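Local coordinates for soluble lytic murein transglycosylase (PDB 1QSA), which cleaves the glycosidic bonds between N-acetylmuramic acid and N-acetylglucosamine in peptidoglycan, forming a 1,6-anhydro bond in the muramic acid residue, at residues T101-C106 against P136-K141; Q344-R349 against I360-E365. One frame throughout, in Å; residues are numbered along the deposited sequence.

Contact 1. Residues T101-C106 against P136-K141; sequences TTEAQC and PNACDK
Cys-106 and Cys-139 join these two segments covalently, SG to SG at 2.0 Å, with Pro-136 and Ala-138 packing against the same helix. The torsion about the S–S bond is -92°, close to the quarter turn a disulfide prefers. The two halves are not alike: SG of Cys-106 sits in a regular staggered position, anti to its carbonyl carbon, whereas chi1 of Cys-139 is -102°, well away from a staggered value. Next to the bridge, Ala-138 turns its methyl toward the other helix, with Ala-138 CB 4.0 Å from Cys-106 CB and 3.8 Å from Glu-103 CG. Pro-136 points its ring at the first turn of the helix, touching through CB, CG and CD. Pro-136 CD meets the methyl CG2 of Thr-102 at 3.6 Å, the two side chains crossing at about a right angle; Pro-136 CG lies 3.7 Å from Glu-103 N, and Pro-136 CB packs against Glu-103 CB at 3.9 Å. Glu-103 contributes only its aliphatic part here, since the extended chain carries the carboxylate away from the Ala-138 methyl. Lys-141 folds back so that NZ donates to a lone pair of Ala-138 O at 2.9 Å; the same ammonium bonds Asn-107 OD1 and makes a cation-pi contact with Tyr-110. Thr-101 N-caps helix 102-114 through OG1, and Leu-128 of helix 118-129 touches both Thr-102 and Cys-139. The arrangement is a disulfide staple between the opening turns of two helices, 102-114 and 138-148, in the all-helical superhelix of Slt70.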
ATOM      1  N   THR A 101       0.662  20.840  -0.227  1.00 15.67           N
ATOM      2  CA  THR A 101      -0.478  20.021  -0.638  1.00 14.21           C
ATOM      3  C   THR A 101      -1.065  20.470  -1.954  1.00 14.08           C
ATOM      4  O   THR A 101      -0.922  21.629  -2.341  1.00 12.96           O
ATOM      5  CB  THR A 101      -1.591  20.028   0.417  1.00 14.50           C
ATOM      6  OG1 THR A 101      -2.166  21.340   0.506  1.00 15.02           O
ATOM      7  CG2 THR A 101      -1.021  19.646   1.778  1.00 16.05           C
ATOM      8  N   THR A 102      -1.763  19.560  -2.624  1.00 12.98           N
ATOM      9  CA  THR A 102      -2.385  19.898  -3.892  1.00 11.43           C
ATOM     10  C   THR A 102      -3.414  20.999  -3.720  1.00 11.34           C
ATOM     11  O   THR A 102      -3.421  21.956  -4.507  1.00 11.12           O
ATOM     12  CB  THR A 102      -3.059  18.679  -4.533  1.00 13.80           C
ATOM     13  OG1 THR A 102      -2.091  17.635  -4.653  1.00 13.95           O
ATOM     14  CG2 THR A 102      -3.567  19.032  -5.917  1.00 12.56           C
ATOM     15  N   GLU A 103      -4.228  20.910  -2.669  1.00 12.11           N
ATOM     16  CA  GLU A 103      -5.259  21.920  -2.417  1.00 10.86           C
ATOM     17  C   GLU A 103      -4.627  23.301  -2.228  1.00 11.65           C
ATOM     18  O   GLU A 103      -5.063  24.277  -2.846  1.00 11.18           O
ATOM     19  CB  GLU A 103      -6.121  21.560  -1.206  1.00 11.04           C
ATOM     20  CG  GLU A 103      -7.271  22.534  -0.993  1.00 12.47           C
ATOM     21  CD  GLU A 103      -8.124  22.198   0.219  1.00 15.22           C
ATOM     22  OE1 GLU A 103      -7.904  21.142   0.860  1.00 16.38           O
ATOM     23  OE2 GLU A 103      -9.017  23.009   0.542  1.00 17.38           O
ATOM     24  N   ALA A 104      -3.558  23.366  -1.431  1.00 10.86           N
ATOM     25  CA  ALA A 104      -2.849  24.633  -1.208  1.00 10.66           C
ATOM     26  C   ALA A 104      -2.221  25.135  -2.519  1.00  9.79           C
ATOM     27  O   ALA A 104      -2.180  26.345  -2.761  1.00 11.96           O
ATOM     28  CB  ALA A 104      -1.770  24.475  -0.123  1.00 11.58           C
ATOM     29  N   GLN A 105      -1.750  24.224  -3.372  1.00  9.36           N
ATOM     30  CA  GLN A 105      -1.147  24.624  -4.651  1.00 10.81           C
ATOM     31  C   GLN A 105      -2.206  25.237  -5.565  1.00 10.86           C
ATOM     32  O   GLN A 105      -1.940  26.231  -6.248  1.00 11.67           O
ATOM     33  CB  GLN A 105      -0.469  23.431  -5.318  1.00 10.82           C
ATOM     34  CG  GLN A 105       0.795  22.990  -4.574  1.00 12.20           C
ATOM     35  CD  GLN A 105       1.295  21.631  -5.024  1.00 15.17           C
ATOM     36  OE1 GLN A 105       0.782  21.052  -5.984  1.00 16.56           O
ATOM     37  NE2 GLN A 105       2.317  21.124  -4.342  1.00 16.18           N
ATOM     38  N   CYS A 106      -3.404  24.647  -5.564  1.00 11.85           N
ATOM     39  CA  CYS A 106      -4.518  25.167  -6.361  1.00 11.68           C
ATOM     40  C   CYS A 106      -4.777  26.615  -5.935  1.00 11.19           C
ATOM     41  O   CYS A 106      -4.950  27.507  -6.762  1.00 11.02           O
ATOM     42  CB  CYS A 106      -5.794  24.375  -6.103  1.00 12.66           C
ATOM     43  SG  CYS A 106      -5.778  22.622  -6.606  1.00 20.88           S
ATOM     44  N   PRO A 136      -8.551  18.606  -5.969  1.00 12.20           N
ATOM     45  CA  PRO A 136      -9.358  19.333  -4.979  1.00 11.39           C
ATOM     46  C   PRO A 136     -10.358  20.305  -5.612  1.00 12.02           C
ATOM     47  O   PRO A 136     -10.101  20.876  -6.676  1.00 12.85           O
ATOM     48  CB  PRO A 136      -8.303  20.087  -4.148  1.00 12.37           C
ATOM     49  CG  PRO A 136      -7.119  19.165  -4.184  1.00 11.48           C
ATOM     50  CD  PRO A 136      -7.115  18.691  -5.647  1.00 12.74           C
ATOM     51  N   ASN A 137     -11.487  20.496  -4.932  1.00 11.64           N
ATOM     52  CA  ASN A 137     -12.528  21.415  -5.393  1.00 11.56           C
ATOM     53  C   ASN A 137     -11.919  22.811  -5.558  1.00 12.32           C
ATOM     54  O   ASN A 137     -12.347  23.576  -6.421  1.00 11.98           O
ATOM     55  CB  ASN A 137     -13.700  21.430  -4.398  1.00 14.07           C
ATOM     56  CG  ASN A 137     -14.812  22.388  -4.804  1.00 16.56           C
ATOM     57  OD1 ASN A 137     -15.147  23.291  -4.055  1.00 22.75           O
ATOM     58  ND2 ASN A 137     -15.388  22.190  -5.987  1.00 19.35           N
ATOM     59  N   ALA A 138     -10.882  23.108  -4.768  1.00 12.00           N
ATOM     60  CA  ALA A 138     -10.185  24.402  -4.832  1.00 13.25           C
ATOM     61  C   ALA A 138      -9.597  24.705  -6.221  1.00 11.58           C
ATOM     62  O   ALA A 138      -9.402  25.864  -6.585  1.00 13.20           O
ATOM     63  CB  ALA A 138      -9.072  24.456  -3.777  1.00 13.14           C
ATOM     64  N   CYS A 139      -9.261  23.659  -6.975  1.00 11.12           N
ATOM     65  CA  CYS A 139      -8.694  23.843  -8.308  1.00 12.22           C
ATOM     66  C   CYS A 139      -9.719  24.225  -9.361  1.00 12.73           C
ATOM     67  O   CYS A 139      -9.348  24.731 -10.426  1.00 12.25           O
ATOM     68  CB  CYS A 139      -7.931  22.582  -8.763  1.00 13.42           C
ATOM     69  SG  CYS A 139      -6.109  22.713  -8.615  1.00 21.78           S
ATOM     70  N   ASP A 140     -11.000  24.002  -9.077  1.00 12.85           N
ATOM     71  CA  ASP A 140     -12.030  24.321 -10.069  1.00 13.40           C
ATOM     72  C   ASP A 140     -12.000  25.780 -10.525  1.00 13.62           C
ATOM     73  O   ASP A 140     -12.007  26.057 -11.737  1.00 13.98           O
ATOM     74  CB  ASP A 140     -13.418  23.921  -9.555  1.00 14.45           C
ATOM     75  CG  ASP A 140     -13.575  22.402  -9.422  1.00 18.52           C
ATOM     76  OD1 ASP A 140     -12.783  21.642 -10.032  1.00 17.34           O
ATOM     77  OD2 ASP A 140     -14.504  21.967  -8.717  1.00 20.78           O
ATOM     78  N   LYS A 141     -11.903  26.707  -9.579  1.00 12.41           N
ATOM     79  CA  LYS A 141     -11.861  28.132  -9.931  1.00 11.17           C
ATOM     80  C   LYS A 141     -10.606  28.470 -10.766  1.00 12.89           C
ATOM     81  O   LYS A 141     -10.647  29.325 -11.660  1.00 12.76           O
ATOM     82  CB  LYS A 141     -11.943  29.001  -8.666  1.00 11.11           C
ATOM     83  CG  LYS A 141     -10.832  28.757  -7.632  1.00 11.29           C
ATOM     84  CD  LYS A 141     -11.088  29.613  -6.374  1.00 13.76           C
ATOM     85  CE  LYS A 141      -9.998  29.421  -5.325  1.00 14.34           C
ATOM     86  NZ  LYS A 141     -10.004  28.028  -4.788  1.00 15.27           N
TER

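Contact 2. Residues Q344-R349 against I360-E365; sequences QLMQQR and IGEEYE. With SO4 (sulfate ion), chain B.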
ATOM      1  N   GLN A 344      22.774 -20.985  -4.535  1.00 17.51           N
ATOM      2  CA  GLN A 344      22.907 -19.539  -4.747  1.00 19.61           C
ATOM      3  C   GLN A 344      21.732 -18.824  -4.080  1.00 19.59           C
ATOM      4  O   GLN A 344      21.894 -17.770  -3.472  1.00 18.61           O
ATOM      5  CB  GLN A 344      22.967 -19.202  -6.235  0.54 20.15           C
ATOM      6  CG  GLN A 344      24.333 -19.449  -6.843  0.54 24.03           C
ATOM      7  CD  GLN A 344      25.440 -18.754  -6.065  0.54 26.11           C
ATOM      8  OE1 GLN A 344      25.558 -17.526  -6.090  0.54 25.06           O
ATOM      9  NE2 GLN A 344      26.239 -19.536  -5.347  0.54 27.33           N
ATOM     10  N   LEU A 345      20.547 -19.418  -4.187  1.00 18.44           N
ATOM     11  CA  LEU A 345      19.349 -18.836  -3.584  1.00 19.07           C
ATOM     12  C   LEU A 345      19.460 -18.780  -2.063  1.00 18.05           C
ATOM     13  O   LEU A 345      19.071 -17.787  -1.449  1.00 18.64           O
ATOM     14  CB  LEU A 345      18.103 -19.628  -3.993  1.00 19.44           C
ATOM     15  CG  LEU A 345      17.441 -19.249  -5.316  1.00 20.04           C
ATOM     16  CD1 LEU A 345      16.279 -20.197  -5.588  1.00 20.55           C
ATOM     17  CD2 LEU A 345      16.940 -17.806  -5.246  1.00 22.41           C
ATOM     18  N   MET A 346      20.015 -19.829  -1.465  1.00 17.52           N
ATOM     19  CA  MET A 346      20.185 -19.908  -0.021  1.00 18.63           C
ATOM     20  C   MET A 346      21.057 -18.790   0.560  1.00 19.39           C
ATOM     21  O   MET A 346      20.972 -18.499   1.754  1.00 19.91           O
ATOM     22  CB  MET A 346      20.770 -21.263   0.375  1.00 19.32           C
ATOM     23  CG  MET A 346      19.782 -22.414   0.310  1.00 20.92           C
ATOM     24  SD  MET A 346      20.613 -24.023   0.482  1.00 20.10           S
ATOM     25  CE  MET A 346      21.171 -23.953   2.166  1.00 19.18           C
ATOM     26  N   GLN A 347      21.909 -18.203  -0.275  1.00 19.25           N
ATOM     27  CA  GLN A 347      22.793 -17.117   0.159  1.00 20.30           C
ATOM     28  C   GLN A 347      22.016 -15.822   0.348  1.00 21.42           C
ATOM     29  O   GLN A 347      22.514 -14.871   0.969  1.00 22.09           O
ATOM     30  CB  GLN A 347      23.923 -16.915  -0.851  0.50 21.13           C
ATOM     31  CG  GLN A 347      24.891 -18.092  -0.923  0.50 23.81           C
ATOM     32  CD  GLN A 347      25.957 -17.940  -1.994  0.50 23.51           C
ATOM     33  OE1 GLN A 347      26.611 -18.915  -2.369  0.50 26.99           O
ATOM     34  NE2 GLN A 347      26.142 -16.721  -2.489  0.50 25.77           N
ATOM     35  N   GLN A 348      20.814 -15.778  -0.222  1.00 20.31           N
ATOM     36  CA  GLN A 348      19.959 -14.597  -0.166  1.00 18.82           C
ATOM     37  C   GLN A 348      18.965 -14.629   0.980  1.00 17.67           C
ATOM     38  O   GLN A 348      18.878 -15.610   1.716  1.00 19.26           O
ATOM     39  CB  GLN A 348      19.238 -14.413  -1.497  1.00 20.38           C
ATOM     40  CG  GLN A 348      20.182 -14.307  -2.695  1.00 23.03           C
ATOM     41  CD  GLN A 348      19.469 -14.460  -4.033  1.00 25.39           C
ATOM     42  OE1 GLN A 348      20.074 -14.872  -5.019  1.00 26.62           O
ATOM     43  NE2 GLN A 348      18.178 -14.129  -4.073  1.00 26.07           N
ATOM     44  N   ARG A 349      18.202 -13.548   1.111  1.00 18.09           N
ATOM     45  CA  ARG A 349      17.230 -13.404   2.187  1.00 17.10           C
ATOM     46  C   ARG A 349      15.804 -13.596   1.678  1.00 17.25           C
ATOM     47  O   ARG A 349      15.494 -13.204   0.558  1.00 19.43           O
ATOM     48  CB  ARG A 349      17.384 -11.992   2.784  1.00 17.71           C
ATOM     49  CG  ARG A 349      16.520 -11.666   3.980  1.00 19.36           C
ATOM     50  CD  ARG A 349      16.604 -10.155   4.309  1.00 20.32           C
ATOM     51  NE  ARG A 349      16.112  -9.346   3.191  1.00 21.03           N
ATOM     52  CZ  ARG A 349      16.887  -8.708   2.320  1.00 20.45           C
ATOM     53  NH1 ARG A 349      18.205  -8.713   2.460  1.00 23.40           N
ATOM     54  NH2 ARG A 349      16.338  -8.024   1.331  1.00 21.51           N
ATOM     55  N   ILE A 360      16.580 -28.918  -0.398  1.00 18.68           N
ATOM     56  CA  ILE A 360      17.765 -29.785  -0.397  1.00 22.69           C
ATOM     57  C   ILE A 360      18.176 -30.341   0.967  1.00 23.21           C
ATOM     58  O   ILE A 360      19.242 -30.945   1.101  1.00 24.74           O
ATOM     59  CB  ILE A 360      18.969 -29.128  -1.085  1.00 24.68           C
ATOM     60  CG1 ILE A 360      19.364 -27.831  -0.374  1.00 24.35           C
ATOM     61  CG2 ILE A 360      18.649 -28.892  -2.548  1.00 26.71           C
ATOM     62  CD1 ILE A 360      20.468 -27.085  -1.093  1.00 28.85           C
ATOM     63  N   GLY A 361      17.327 -30.138   1.971  1.00 22.61           N
ATOM     64  CA  GLY A 361      17.594 -30.655   3.301  1.00 22.99           C
ATOM     65  C   GLY A 361      18.729 -30.022   4.074  1.00 25.40           C
ATOM     66  O   GLY A 361      19.364 -30.681   4.901  1.00 24.27           O
ATOM     67  N   GLU A 362      18.997 -28.749   3.805  1.00 25.64           N
ATOM     68  CA  GLU A 362      20.055 -28.033   4.505  1.00 28.72           C
ATOM     69  C   GLU A 362      19.452 -26.944   5.389  1.00 29.05           C
ATOM     70  O   GLU A 362      18.355 -26.458   5.132  1.00 28.13           O
ATOM     71  CB  GLU A 362      21.054 -27.446   3.506  1.00 30.11           C
ATOM     72  CG  GLU A 362      21.887 -28.513   2.802  1.00 32.75           C
ATOM     73  CD  GLU A 362      22.770 -27.960   1.701  1.00 35.35           C
ATOM     74  OE1 GLU A 362      23.222 -26.801   1.805  1.00 36.12           O
ATOM     75  OE2 GLU A 362      23.018 -28.695   0.725  1.00 35.93           O
ATOM     76  N   GLU A 363      20.133 -26.625   6.479  1.00 30.88           N
ATOM     77  CA  GLU A 363      19.647 -25.593   7.383  1.00 32.91           C
ATOM     78  C   GLU A 363      19.881 -24.215   6.765  1.00 30.62           C
ATOM     79  O   GLU A 363      20.946 -23.948   6.206  1.00 30.06           O
ATOM     80  CB  GLU A 363      20.345 -25.712   8.741  1.00 38.12           C
ATOM     81  CG  GLU A 363      19.877 -24.694   9.760  1.00 47.24           C
ATOM     82  CD  GLU A 363      20.154 -25.108  11.199  1.00 51.64           C
ATOM     83  OE1 GLU A 363      21.313 -25.470  11.510  1.00 53.88           O
ATOM     84  OE2 GLU A 363      19.205 -25.061  12.015  1.00 53.41           O
ATOM     85  N   TYR A 364      18.849 -23.377   6.789  1.00 27.83           N
ATOM     86  CA  TYR A 364      18.963 -22.031   6.239  1.00 25.15           C
ATOM     87  C   TYR A 364      19.771 -21.153   7.201  1.00 24.66           C
ATOM     88  O   TYR A 364      19.569 -21.201   8.413  1.00 24.18           O
ATOM     89  CB  TYR A 364      17.574 -21.426   6.015  1.00 22.84           C
ATOM     90  CG  TYR A 364      17.623 -20.007   5.508  1.00 23.00           C
ATOM     91  CD1 TYR A 364      17.947 -19.733   4.185  1.00 21.62           C
ATOM     92  CD2 TYR A 364      17.390 -18.933   6.364  1.00 23.00           C
ATOM     93  CE1 TYR A 364      18.047 -18.421   3.721  1.00 21.75           C
ATOM     94  CE2 TYR A 364      17.485 -17.621   5.913  1.00 21.22           C
ATOM     95  CZ  TYR A 364      17.818 -17.374   4.592  1.00 22.72           C
ATOM     96  OH  TYR A 364      17.958 -16.083   4.141  1.00 21.97           O
ATOM     97  N   GLU A 365      20.700 -20.379   6.648  1.00 25.12           N
ATOM     98  CA  GLU A 365      21.534 -19.486   7.446  1.00 26.12           C
ATOM     99  C   GLU A 365      21.011 -18.059   7.413  1.00 23.00           C
ATOM    100  O   GLU A 365      20.981 -17.422   6.361  1.00 21.70           O
ATOM    101  CB  GLU A 365      22.979 -19.509   6.954  1.00 30.16           C
ATOM    102  CG  GLU A 365      23.705 -20.821   7.221  1.00 38.85           C
ATOM    103  CD  GLU A 365      25.158 -20.793   6.776  1.00 42.70           C
ATOM    104  OE1 GLU A 365      25.461 -20.146   5.747  1.00 45.51           O
ATOM    105  OE2 GLU A 365      26.000 -21.420   7.457  1.00 46.24           O
TER
HETATM  106  S   SO4 B 701      12.426 -10.490   3.962  1.00 30.99           S
HETATM  107  O1  SO4 B 701      11.723 -11.777   4.128  1.00 31.23           O
HETATM  108  O2  SO4 B 701      13.546 -10.417   4.921  1.00 29.06           O
HETATM  109  O3  SO4 B 701      12.947 -10.427   2.585  1.00 34.92           O
HETATM  110  O4  SO4 B 701      11.506  -9.359   4.175  1.00 31.20           O
HETATM  111  O   HOH W   1      21.225 -20.494   3.830  1.00 22.43           O
HETATM  112  O   HOH W   2      21.293 -16.550   3.698  1.00 25.94           O
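Met-346 reaches across to Ile-360 and Glu-362 and loses more surface to this contact than any other residue. Its sulphur comes tightly against the Ile-360 methyl, SD to CD1 3.4 Å. The chain then bends at chi3 (67°), which brings CE to Glu-362, 3.7 Å from CB and 3.5 Å from OE1, the two side chains crossing at about a right angle. Glu-362 OE2 is hydrogen-bonded to His-343 NE2. Tyr-364, second in buried surface, works from the other end of the segment. Its CG is anti to the backbone N (chi1 177°), and the ring carries its hydroxyl to Gln-348, where Tyr-364 OH donates to Gln-348 O at 2.6 Å. The bond is short and well aimed: it lies in the carbonyl plane, on a lone pair, with a C=O to donor angle of 136°, and the acceptor lies at the ring edge, in plane. The hydroxyl also touches Arg-349 CA, while Met-346 O stands 3.5 Å from Tyr-364 CE1, oblique to the ring. A phenylalanine at Tyr-364 would probably leave Gln-348 O without this donor and the ring freer to shift, as its one direct polar tie to the segment is gone. A water, held at 2.9 Å from both Met-346 O and Glu-365 N, adds an indirect link. The guanidinium of Arg-349 has its partners outside the two segments: a salt bridge to Asp-443 and a weak hydrogen bond from NE to sulfate O3. Helix 351-359, which joins the two segments in sequence, touches Met-346 and Tyr-364 through Ala-357; the Ile-360 side chain packs on Lys-339, Leu-342 and His-343 of helix 335-346, whose Leu-345 faces helix 319-331.

The two contacts share no helix and no residue: their centres are about 53 Å apart, on opposite sides of the chain's centre, and contact 1 closes along the sequence before contact 2 opens. Contact 1 is partly buried, with both cysteines inside, whereas contact 2 lies at the surface and none of its touching residues is buried. Their chemistry differs too. Helix start meets helix start in 101-106 with 136-141, and the tie is covalent and otherwise apolar. In 344-349 with 360-365, the end of helix 335-346 and the residues after it meet a loop through a packed methionine, a tyrosine hydrogen bond and water. Neither contact reaches the predicted active site.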